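Local coordinates for malonyl CoA-acyl carrier protein transacylase (Burkholderia pseudomallei 1710b, PDB 3EZO), which probably catalyses transfer of the malonyl group from malonyl-CoA to the holo acyl carrier protein, releasing free CoA, at residues I238-V243 with W263-Q268; D147-V152 with A171-A176. All coordinates share one frame; numbering follows the deposited sequence.

Contact 1 (I238-V243 with W263-Q268); sequences IDVAVV and WVECVQ
V240 meets the first turns of helix 263-272 where the loop after strand 233-234, an edge strand of the parallel sheet, swings close to the helix backbone, the CA of V240 lying 5.6 Å from the CA of C266. The loop residue adopts left-handed helical backbone angles (phi 51°, psi 43°) and its CB points toward the helix, while 263-268 is regular helix, with V267 N bonded to W263 O. No hydrogen bond joins the two segments directly. Across them the contact consists of the methyls of V240 laid on the helix surface, and it shows how one branched residue can seat a loop against a helix.

The two methyls of V240 divide the work. CG1, anti to its own backbone N (chi1 -159°), reaches the helix backbone, lying 3.5 Å from E265 O and 4.0 Å from C266 N. CG2 instead rests against the side chain of E265, 3.7 Å from its CB. E265 CB also lies 4.0 Å from V240 CG1, so it touches both methyls, and the two side chains cross at about a right angle. Beyond CG the glutamate runs extended, so its aliphatic root packs while its charged end, through OE1, forms a salt bridge with R262, whose NH1 also donates to I238 O and gives the loop and the helix start a shared guanidinium.

The buried C266 side chain lies about 10 Å from that of S98, the predicted active-site serine, which places the contact near, but not touching, the probable active site. Around it, D239 pairs with R255 of helix 246-256, V240 also touches H269 one turn further along helix 263-272, and W263 packs on helix 286-294.

Contact 2 (D147-V152 with A171-A176); sequences DTVRAV and AQVVIA
Of 147-152, V149 carries the contact, meeting V173 and I175 on strand 172-176. The interactions across it are apolar throughout. The CG1 methyl of V149 serves both strand residues, lying 3.7 Å from V173 CG1 and 3.5 Å from I175 CG2. Its other methyl, CG2, comes to 4.0 Å from V173 CB, and the two valines slide past each other in opposite directions. I175 approaches at a slant. Its CG1 arm occupies the position between backbone N and carbonyl carbon (chi1 67°), which leaves CG2 anti to the carbonyl carbon as the methyl that meets V149.

Backbone bonding stays within each element or passes to its neighbours. The helix bonds A151 N to D147 O, whereas V173 and I175 pair with I141 and A139 of strand 136-142. The CA atoms of V149 and V173 remain 7.4 Å apart, a gap filled by side chains alone.

A charged pair lies on the exposed part of the helix, away from strand 172-176. There R150 NH1 forms a salt bridge with D147 OD1 at 2.9 Å; the hydrogen bond within it is weak, with an N-H...O angle of 130°. The R150 side chain also touches F167 on strand 162-169.

Alternate strand residues send V173 and I175 to the helix and V174 to the other face of the sheet, as expected of an antiparallel sheet covered on one side by helices in the ferredoxin-like subdomain of this family. Helix 179-191 continues that cover, with I182 and A185 against I175. Three buried hydrocarbon side chains with no polar link between them imply an attachment that depends on close fit and exclusion of water, without directional bonds to fix its register.

Overall arrangement
Read from the N terminus, contact 2 comes first: the chain leaves helix 146-156, makes strand 162-169 and returns along strand 172-176, where 171-176 closes the loop onto 147-152. That loop is complete well before contact 1 opens at 238-243, passes through helix 246-256 and closes at 263-268. The two are in series, neither nested nor crossed. Contact 2 belongs to the small antiparallel sheet and its helices; contact 1 follows strand 233-234 at the edge of the larger parallel sheet. Their centres lie 18 Å apart. F167 links the neighbourhoods, touching R150 and sharing a backbone hydrogen bond with V264, so the helix start of contact 1 is tied to strand 162-169 of the antiparallel sheet.

Contact 1 (I238-V243 with W263-Q268)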
ATOM      1  N   ILE A 238       8.061   3.605  -6.257  1.00  9.96           N
ATOM      2  CA  ILE A 238       9.507   3.906  -6.102  1.00  9.67           C
ATOM      3  C   ILE A 238       9.974   4.961  -7.111  1.00  9.93           C
ATOM      4  O   ILE A 238      10.653   5.920  -6.736  1.00 10.00           O
ATOM      5  CB  ILE A 238      10.358   2.627  -6.149  1.00  9.84           C
ATOM      6  CG1 ILE A 238      11.801   2.900  -5.644  1.00 11.02           C
ATOM      7  CG2 ILE A 238      10.359   1.983  -7.554  1.00  7.69           C
ATOM      8  CD1 ILE A 238      11.962   3.022  -4.145  1.00 12.53           C
ATOM      9  N   ASP A 239       9.555   4.836  -8.365  1.00  9.38           N
ATOM     10  CA  ASP A 239      10.048   5.684  -9.405  1.00  9.51           C
ATOM     11  C   ASP A 239       8.978   6.612 -10.003  1.00 10.35           C
ATOM     12  O   ASP A 239       9.295   7.484 -10.794  1.00  8.98           O
ATOM     13  CB  ASP A 239      10.636   4.832 -10.513  1.00  9.14           C
ATOM     14  CG  ASP A 239      11.868   4.049 -10.090  1.00 10.39           C
ATOM     15  OD1 ASP A 239      12.536   4.388  -9.086  1.00  9.50           O
ATOM     16  OD2 ASP A 239      12.179   3.065 -10.799  1.00  9.53           O
ATOM     17  N   VAL A 240       7.717   6.465  -9.598  1.00 10.65           N
ATOM     18  CA  VAL A 240       6.625   7.139 -10.275  1.00  9.99           C
ATOM     19  C   VAL A 240       6.689   6.897 -11.798  1.00 10.77           C
ATOM     20  O   VAL A 240       6.454   7.801 -12.597  1.00 10.63           O
ATOM     21  CB  VAL A 240       6.593   8.638  -9.924  1.00 11.35           C
ATOM     22  CG1 VAL A 240       5.241   9.207 -10.189  1.00 10.70           C
ATOM     23  CG2 VAL A 240       7.025   8.873  -8.426  1.00 10.71           C
ATOM     24  N   ALA A 241       6.978   5.654 -12.184  1.00 10.42           N
ATOM     25  CA  ALA A 241       7.141   5.271 -13.574  1.00 10.65           C
ATOM     26  C   ALA A 241       6.096   4.241 -13.927  1.00 11.19           C
ATOM     27  O   ALA A 241       5.696   3.416 -13.092  1.00 12.08           O
ATOM     28  CB  ALA A 241       8.545   4.663 -13.807  1.00 10.26           C
ATOM     29  N   VAL A 242       5.694   4.279 -15.188  1.00 12.10           N
ATOM     30  CA  VAL A 242       4.876   3.262 -15.834  1.00 11.73           C
ATOM     31  C   VAL A 242       5.797   2.427 -16.716  1.00 11.82           C
ATOM     32  O   VAL A 242       6.303   2.910 -17.709  1.00  9.70           O
ATOM     33  CB  VAL A 242       3.740   3.926 -16.703  1.00 12.20           C
ATOM     34  CG1 VAL A 242       2.887   2.833 -17.399  1.00 13.51           C
ATOM     35  CG2 VAL A 242       2.893   4.836 -15.848  1.00  9.56           C
ATOM     36  N   VAL A 243       6.029   1.173 -16.314  1.00 13.43           N
ATOM     37  CA  VAL A 243       6.915   0.277 -17.012  1.00 14.03           C
ATOM     38  C   VAL A 243       6.093  -0.927 -17.461  1.00 14.87           C
ATOM     39  O   VAL A 243       5.140  -1.313 -16.747  1.00 16.01           O
ATOM     40  CB  VAL A 243       8.116  -0.142 -16.104  1.00 15.33           C
ATOM     41  CG1 VAL A 243       8.976   1.089 -15.728  1.00 16.25           C
ATOM     42  CG2 VAL A 243       7.676  -0.862 -14.854  1.00 15.48           C
ATOM     43  N   TRP A 263       3.742   8.605  -2.890  1.00 10.47           N
ATOM     44  CA  TRP A 263       2.321   8.427  -3.169  1.00 10.67           C
ATOM     45  C   TRP A 263       1.682   9.690  -3.755  1.00 10.42           C
ATOM     46  O   TRP A 263       0.907   9.614  -4.722  1.00 10.74           O
ATOM     47  CB  TRP A 263       1.554   7.949  -1.934  1.00 10.34           C
ATOM     48  CG  TRP A 263       0.123   7.699  -2.297  1.00 10.66           C
ATOM     49  CD1 TRP A 263      -0.961   8.446  -1.922  1.00  9.32           C
ATOM     50  CD2 TRP A 263      -0.373   6.694  -3.201  1.00  8.84           C
ATOM     51  NE1 TRP A 263      -2.096   7.937  -2.487  1.00  8.58           N
ATOM     52  CE2 TRP A 263      -1.772   6.862  -3.280  1.00 10.93           C
ATOM     53  CE3 TRP A 263       0.218   5.658  -3.909  1.00  9.08           C
ATOM     54  CZ2 TRP A 263      -2.588   6.027  -4.074  1.00  8.83           C
ATOM     55  CZ3 TRP A 263      -0.574   4.845  -4.691  1.00  8.08           C
ATOM     56  CH2 TRP A 263      -1.970   5.047  -4.790  1.00  5.89           C
ATOM     57  N   VAL A 264       2.007  10.841  -3.187  1.00 10.16           N
ATOM     58  CA  VAL A 264       1.587  12.117  -3.749  1.00  9.59           C
ATOM     59  C   VAL A 264       1.894  12.159  -5.232  1.00  9.79           C
ATOM     60  O   VAL A 264       1.030  12.431  -6.050  1.00 10.26           O
ATOM     61  CB  VAL A 264       2.247  13.329  -2.988  1.00  9.96           C
ATOM     62  CG1 VAL A 264       1.993  14.682  -3.712  1.00  8.60           C
ATOM     63  CG2 VAL A 264       1.750  13.372  -1.562  1.00  8.03           C
ATOM     64  N   GLU A 265       3.119  11.836  -5.603  1.00 10.41           N
ATOM     65  CA  GLU A 265       3.539  11.895  -6.998  1.00  9.76           C
ATOM     66  C   GLU A 265       2.804  10.920  -7.904  1.00 10.53           C
ATOM     67  O   GLU A 265       2.546  11.219  -9.078  1.00  9.74           O
ATOM     68  CB  GLU A 265       5.056  11.672  -7.066  1.00  9.93           C
ATOM     69  CG  GLU A 265       5.834  12.869  -6.536  1.00 10.54           C
ATOM     70  CD  GLU A 265       7.312  12.585  -6.438  1.00 13.46           C
ATOM     71  OE1 GLU A 265       7.742  11.995  -5.424  1.00 14.13           O
ATOM     72  OE2 GLU A 265       8.037  12.898  -7.406  1.00 14.20           O
ATOM     73  N   CYS A 266       2.454   9.746  -7.369  1.00 11.40           N
ATOM     74  CA  CYS A 266       1.706   8.756  -8.162  1.00 12.00           C
ATOM     75  C   CYS A 266       0.329   9.304  -8.537  1.00 11.82           C
ATOM     76  O   CYS A 266      -0.104   9.203  -9.688  1.00 11.56           O
ATOM     77  CB  CYS A 266       1.544   7.461  -7.404  1.00 11.36           C
ATOM     78  SG  CYS A 266       3.043   6.469  -7.295  1.00 13.97           S
ATOM     79  N   VAL A 267      -0.330   9.897  -7.544  1.00 11.79           N
ATOM     80  CA  VAL A 267      -1.634  10.553  -7.733  1.00 12.08           C
ATOM     81  C   VAL A 267      -1.543  11.725  -8.728  1.00 12.38           C
ATOM     82  O   VAL A 267      -2.381  11.848  -9.611  1.00 10.35           O
ATOM     83  CB  VAL A 267      -2.234  11.029  -6.384  1.00 12.46           C
ATOM     84  CG1 VAL A 267      -3.488  11.846  -6.614  1.00 13.14           C
ATOM     85  CG2 VAL A 267      -2.552   9.804  -5.435  1.00 10.97           C
ATOM     86  N   GLN A 268      -0.502  12.554  -8.601  1.00 12.60           N
ATOM     87  CA  GLN A 268      -0.295  13.643  -9.535  1.00 13.30           C
ATOM     88  C   GLN A 268      -0.026  13.144 -10.938  1.00 13.81           C
ATOM     89  O   GLN A 268      -0.472  13.754 -11.898  1.00 14.64           O
ATOM     90  CB  GLN A 268       0.855  14.523  -9.054  1.00 13.22           C
ATOM     91  CG  GLN A 268       0.516  15.205  -7.736  1.00 14.60           C
ATOM     92  CD  GLN A 268       1.667  15.960  -7.152  1.00 16.68           C
ATOM     93  OE1 GLN A 268       2.840  15.611  -7.353  1.00 14.23           O
ATOM     94  NE2 GLN A 268       1.339  17.025  -6.409  1.00 14.17           N
TER

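Contact 2 (D147-V152 with A171-A176)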
ATOM      1  N   ASP A 147      10.176  18.891   1.966  1.00 14.77           N
ATOM      2  CA  ASP A 147      11.590  19.246   2.033  1.00 15.66           C
ATOM      3  C   ASP A 147      11.975  19.525   3.491  1.00 13.78           C
ATOM      4  O   ASP A 147      13.112  19.275   3.881  1.00 12.49           O
ATOM      5  CB  ASP A 147      11.941  20.435   1.101  1.00 16.19           C
ATOM      6  CG  ASP A 147      12.147  20.010  -0.372  1.00 20.60           C
ATOM      7  OD1 ASP A 147      12.320  18.809  -0.682  1.00 23.43           O
ATOM      8  OD2 ASP A 147      12.158  20.898  -1.243  1.00 27.36           O
ATOM      9  N   THR A 148      11.027  20.040   4.289  1.00 13.07           N
ATOM     10  CA  THR A 148      11.278  20.283   5.717  1.00 13.16           C
ATOM     11  C   THR A 148      11.433  18.953   6.444  1.00 12.15           C
ATOM     12  O   THR A 148      12.307  18.791   7.249  1.00 12.67           O
ATOM     13  CB  THR A 148      10.191  21.166   6.335  1.00 13.65           C
ATOM     14  OG1 THR A 148      10.156  22.377   5.595  1.00 14.91           O
ATOM     15  CG2 THR A 148      10.499  21.526   7.790  1.00 15.45           C
ATOM     16  N   VAL A 149      10.612  17.975   6.121  1.00 11.67           N
ATOM     17  CA  VAL A 149      10.754  16.692   6.747  1.00 11.33           C
ATOM     18  C   VAL A 149      12.101  16.114   6.356  1.00 11.10           C
ATOM     19  O   VAL A 149      12.801  15.579   7.193  1.00 12.39           O
ATOM     20  CB  VAL A 149       9.577  15.733   6.456  1.00 10.72           C
ATOM     21  CG1 VAL A 149       9.774  14.363   7.232  1.00  8.45           C
ATOM     22  CG2 VAL A 149       8.281  16.370   6.872  1.00 11.43           C
ATOM     23  N   ARG A 150      12.506  16.260   5.109  1.00 11.81           N
ATOM     24  CA  ARG A 150      13.830  15.754   4.708  1.00 12.08           C
ATOM     25  C   ARG A 150      14.951  16.403   5.515  1.00 12.54           C
ATOM     26  O   ARG A 150      15.895  15.695   5.981  1.00 12.99           O
ATOM     27  CB  ARG A 150      14.071  15.894   3.204  1.00 12.37           C
ATOM     28  CG  ARG A 150      13.158  14.997   2.358  1.00 11.64           C
ATOM     29  CD  ARG A 150      13.392  15.273   0.883  1.00 13.50           C
ATOM     30  NE  ARG A 150      12.576  14.449  -0.019  1.00 18.27           N
ATOM     31  CZ  ARG A 150      11.570  14.890  -0.791  1.00 20.57           C
ATOM     32  NH1 ARG A 150      11.202  16.185  -0.812  1.00 19.20           N
ATOM     33  NH2 ARG A 150      10.925  14.013  -1.571  1.00 21.33           N
ATOM     34  N   ALA A 151      14.831  17.716   5.724  1.00 12.53           N
ATOM     35  CA  ALA A 151      15.820  18.489   6.522  1.00 12.15           C
ATOM     36  C   ALA A 151      15.837  17.997   7.964  1.00 11.85           C
ATOM     37  O   ALA A 151      16.904  17.750   8.528  1.00 10.61           O
ATOM     38  CB  ALA A 151      15.534  20.034   6.467  1.00 11.84           C
ATOM     39  N   VAL A 152      14.649  17.804   8.548  1.00 11.80           N
ATOM     40  CA  VAL A 152      14.538  17.211   9.878  1.00 11.59           C
ATOM     41  C   VAL A 152      15.290  15.886   9.994  1.00 11.81           C
ATOM     42  O   VAL A 152      16.082  15.695  10.931  1.00 12.54           O
ATOM     43  CB  VAL A 152      13.078  17.000  10.302  1.00 13.09           C
ATOM     44  CG1 VAL A 152      12.994  16.073  11.590  1.00 10.56           C
ATOM     45  CG2 VAL A 152      12.393  18.367  10.462  1.00 13.34           C
ATOM     46  N   ALA A 171       1.802  17.859   3.765  1.00 16.78           N
ATOM     47  CA  ALA A 171       1.865  17.996   5.196  1.00 16.53           C
ATOM     48  C   ALA A 171       1.600  16.694   5.914  1.00 16.66           C
ATOM     49  O   ALA A 171       1.320  16.676   7.116  1.00 16.72           O
ATOM     50  CB  ALA A 171       0.907  19.142   5.691  1.00 17.21           C
ATOM     51  N   GLN A 172       1.766  15.581   5.206  1.00 16.50           N
ATOM     52  CA  GLN A 172       1.584  14.276   5.807  1.00 16.96           C
ATOM     53  C   GLN A 172       2.691  13.298   5.316  1.00 15.62           C
ATOM     54  O   GLN A 172       2.675  12.842   4.165  1.00 14.70           O
ATOM     55  CB  GLN A 172       0.180  13.815   5.476  1.00 17.68           C
ATOM     56  CG  GLN A 172      -0.145  12.489   5.967  1.00 22.54           C
ATOM     57  CD  GLN A 172      -1.692  12.224   6.009  1.00 27.17           C
ATOM     58  OE1 GLN A 172      -2.534  13.135   5.853  1.00 27.54           O
ATOM     59  NE2 GLN A 172      -2.039  10.964   6.211  1.00 27.58           N
ATOM     60  N   VAL A 173       3.669  13.049   6.195  1.00 14.36           N
ATOM     61  CA  VAL A 173       4.878  12.307   5.843  1.00 13.88           C
ATOM     62  C   VAL A 173       5.201  11.317   6.930  1.00 13.39           C
ATOM     63  O   VAL A 173       5.160  11.641   8.118  1.00 15.02           O
ATOM     64  CB  VAL A 173       6.079  13.260   5.564  1.00 14.40           C
ATOM     65  CG1 VAL A 173       7.315  12.471   5.165  1.00 12.03           C
ATOM     66  CG2 VAL A 173       5.694  14.315   4.519  1.00 12.46           C
ATOM     67  N   VAL A 174       5.491  10.084   6.530  1.00 12.30           N
ATOM     68  CA  VAL A 174       5.972   9.089   7.442  1.00 10.88           C
ATOM     69  C   VAL A 174       7.480   8.948   7.276  1.00 11.32           C
ATOM     70  O   VAL A 174       7.988   8.844   6.163  1.00 11.27           O
ATOM     71  CB  VAL A 174       5.257   7.722   7.222  1.00 10.75           C
ATOM     72  CG1 VAL A 174       5.847   6.584   8.076  1.00  7.77           C
ATOM     73  CG2 VAL A 174       3.653   7.867   7.439  1.00  9.22           C
ATOM     74  N   ILE A 175       8.183   8.874   8.396  1.00 11.21           N
ATOM     75  CA  ILE A 175       9.639   8.644   8.408  1.00 11.22           C
ATOM     76  C   ILE A 175       9.936   7.288   9.026  1.00 10.70           C
ATOM     77  O   ILE A 175       9.086   6.709   9.697  1.00 10.42           O
ATOM     78  CB  ILE A 175      10.360   9.774   9.211  1.00 11.06           C
ATOM     79  CG1 ILE A 175      10.018   9.723  10.714  1.00 11.93           C
ATOM     80  CG2 ILE A 175       9.946  11.147   8.625  1.00 10.99           C
ATOM     81  CD1 ILE A 175      10.890  10.692  11.654  1.00  7.43           C
ATOM     82  N   ALA A 176      11.141   6.804   8.792  1.00 10.15           N
ATOM     83  CA  ALA A 176      11.552   5.474   9.201  1.00 11.09           C
ATOM     84  C   ALA A 176      13.065   5.419   9.330  1.00 10.92           C
ATOM     85  O   ALA A 176      13.778   6.118   8.619  1.00  9.78           O
ATOM     86  CB  ALA A 176      11.064   4.416   8.205  1.00 10.90           C
TER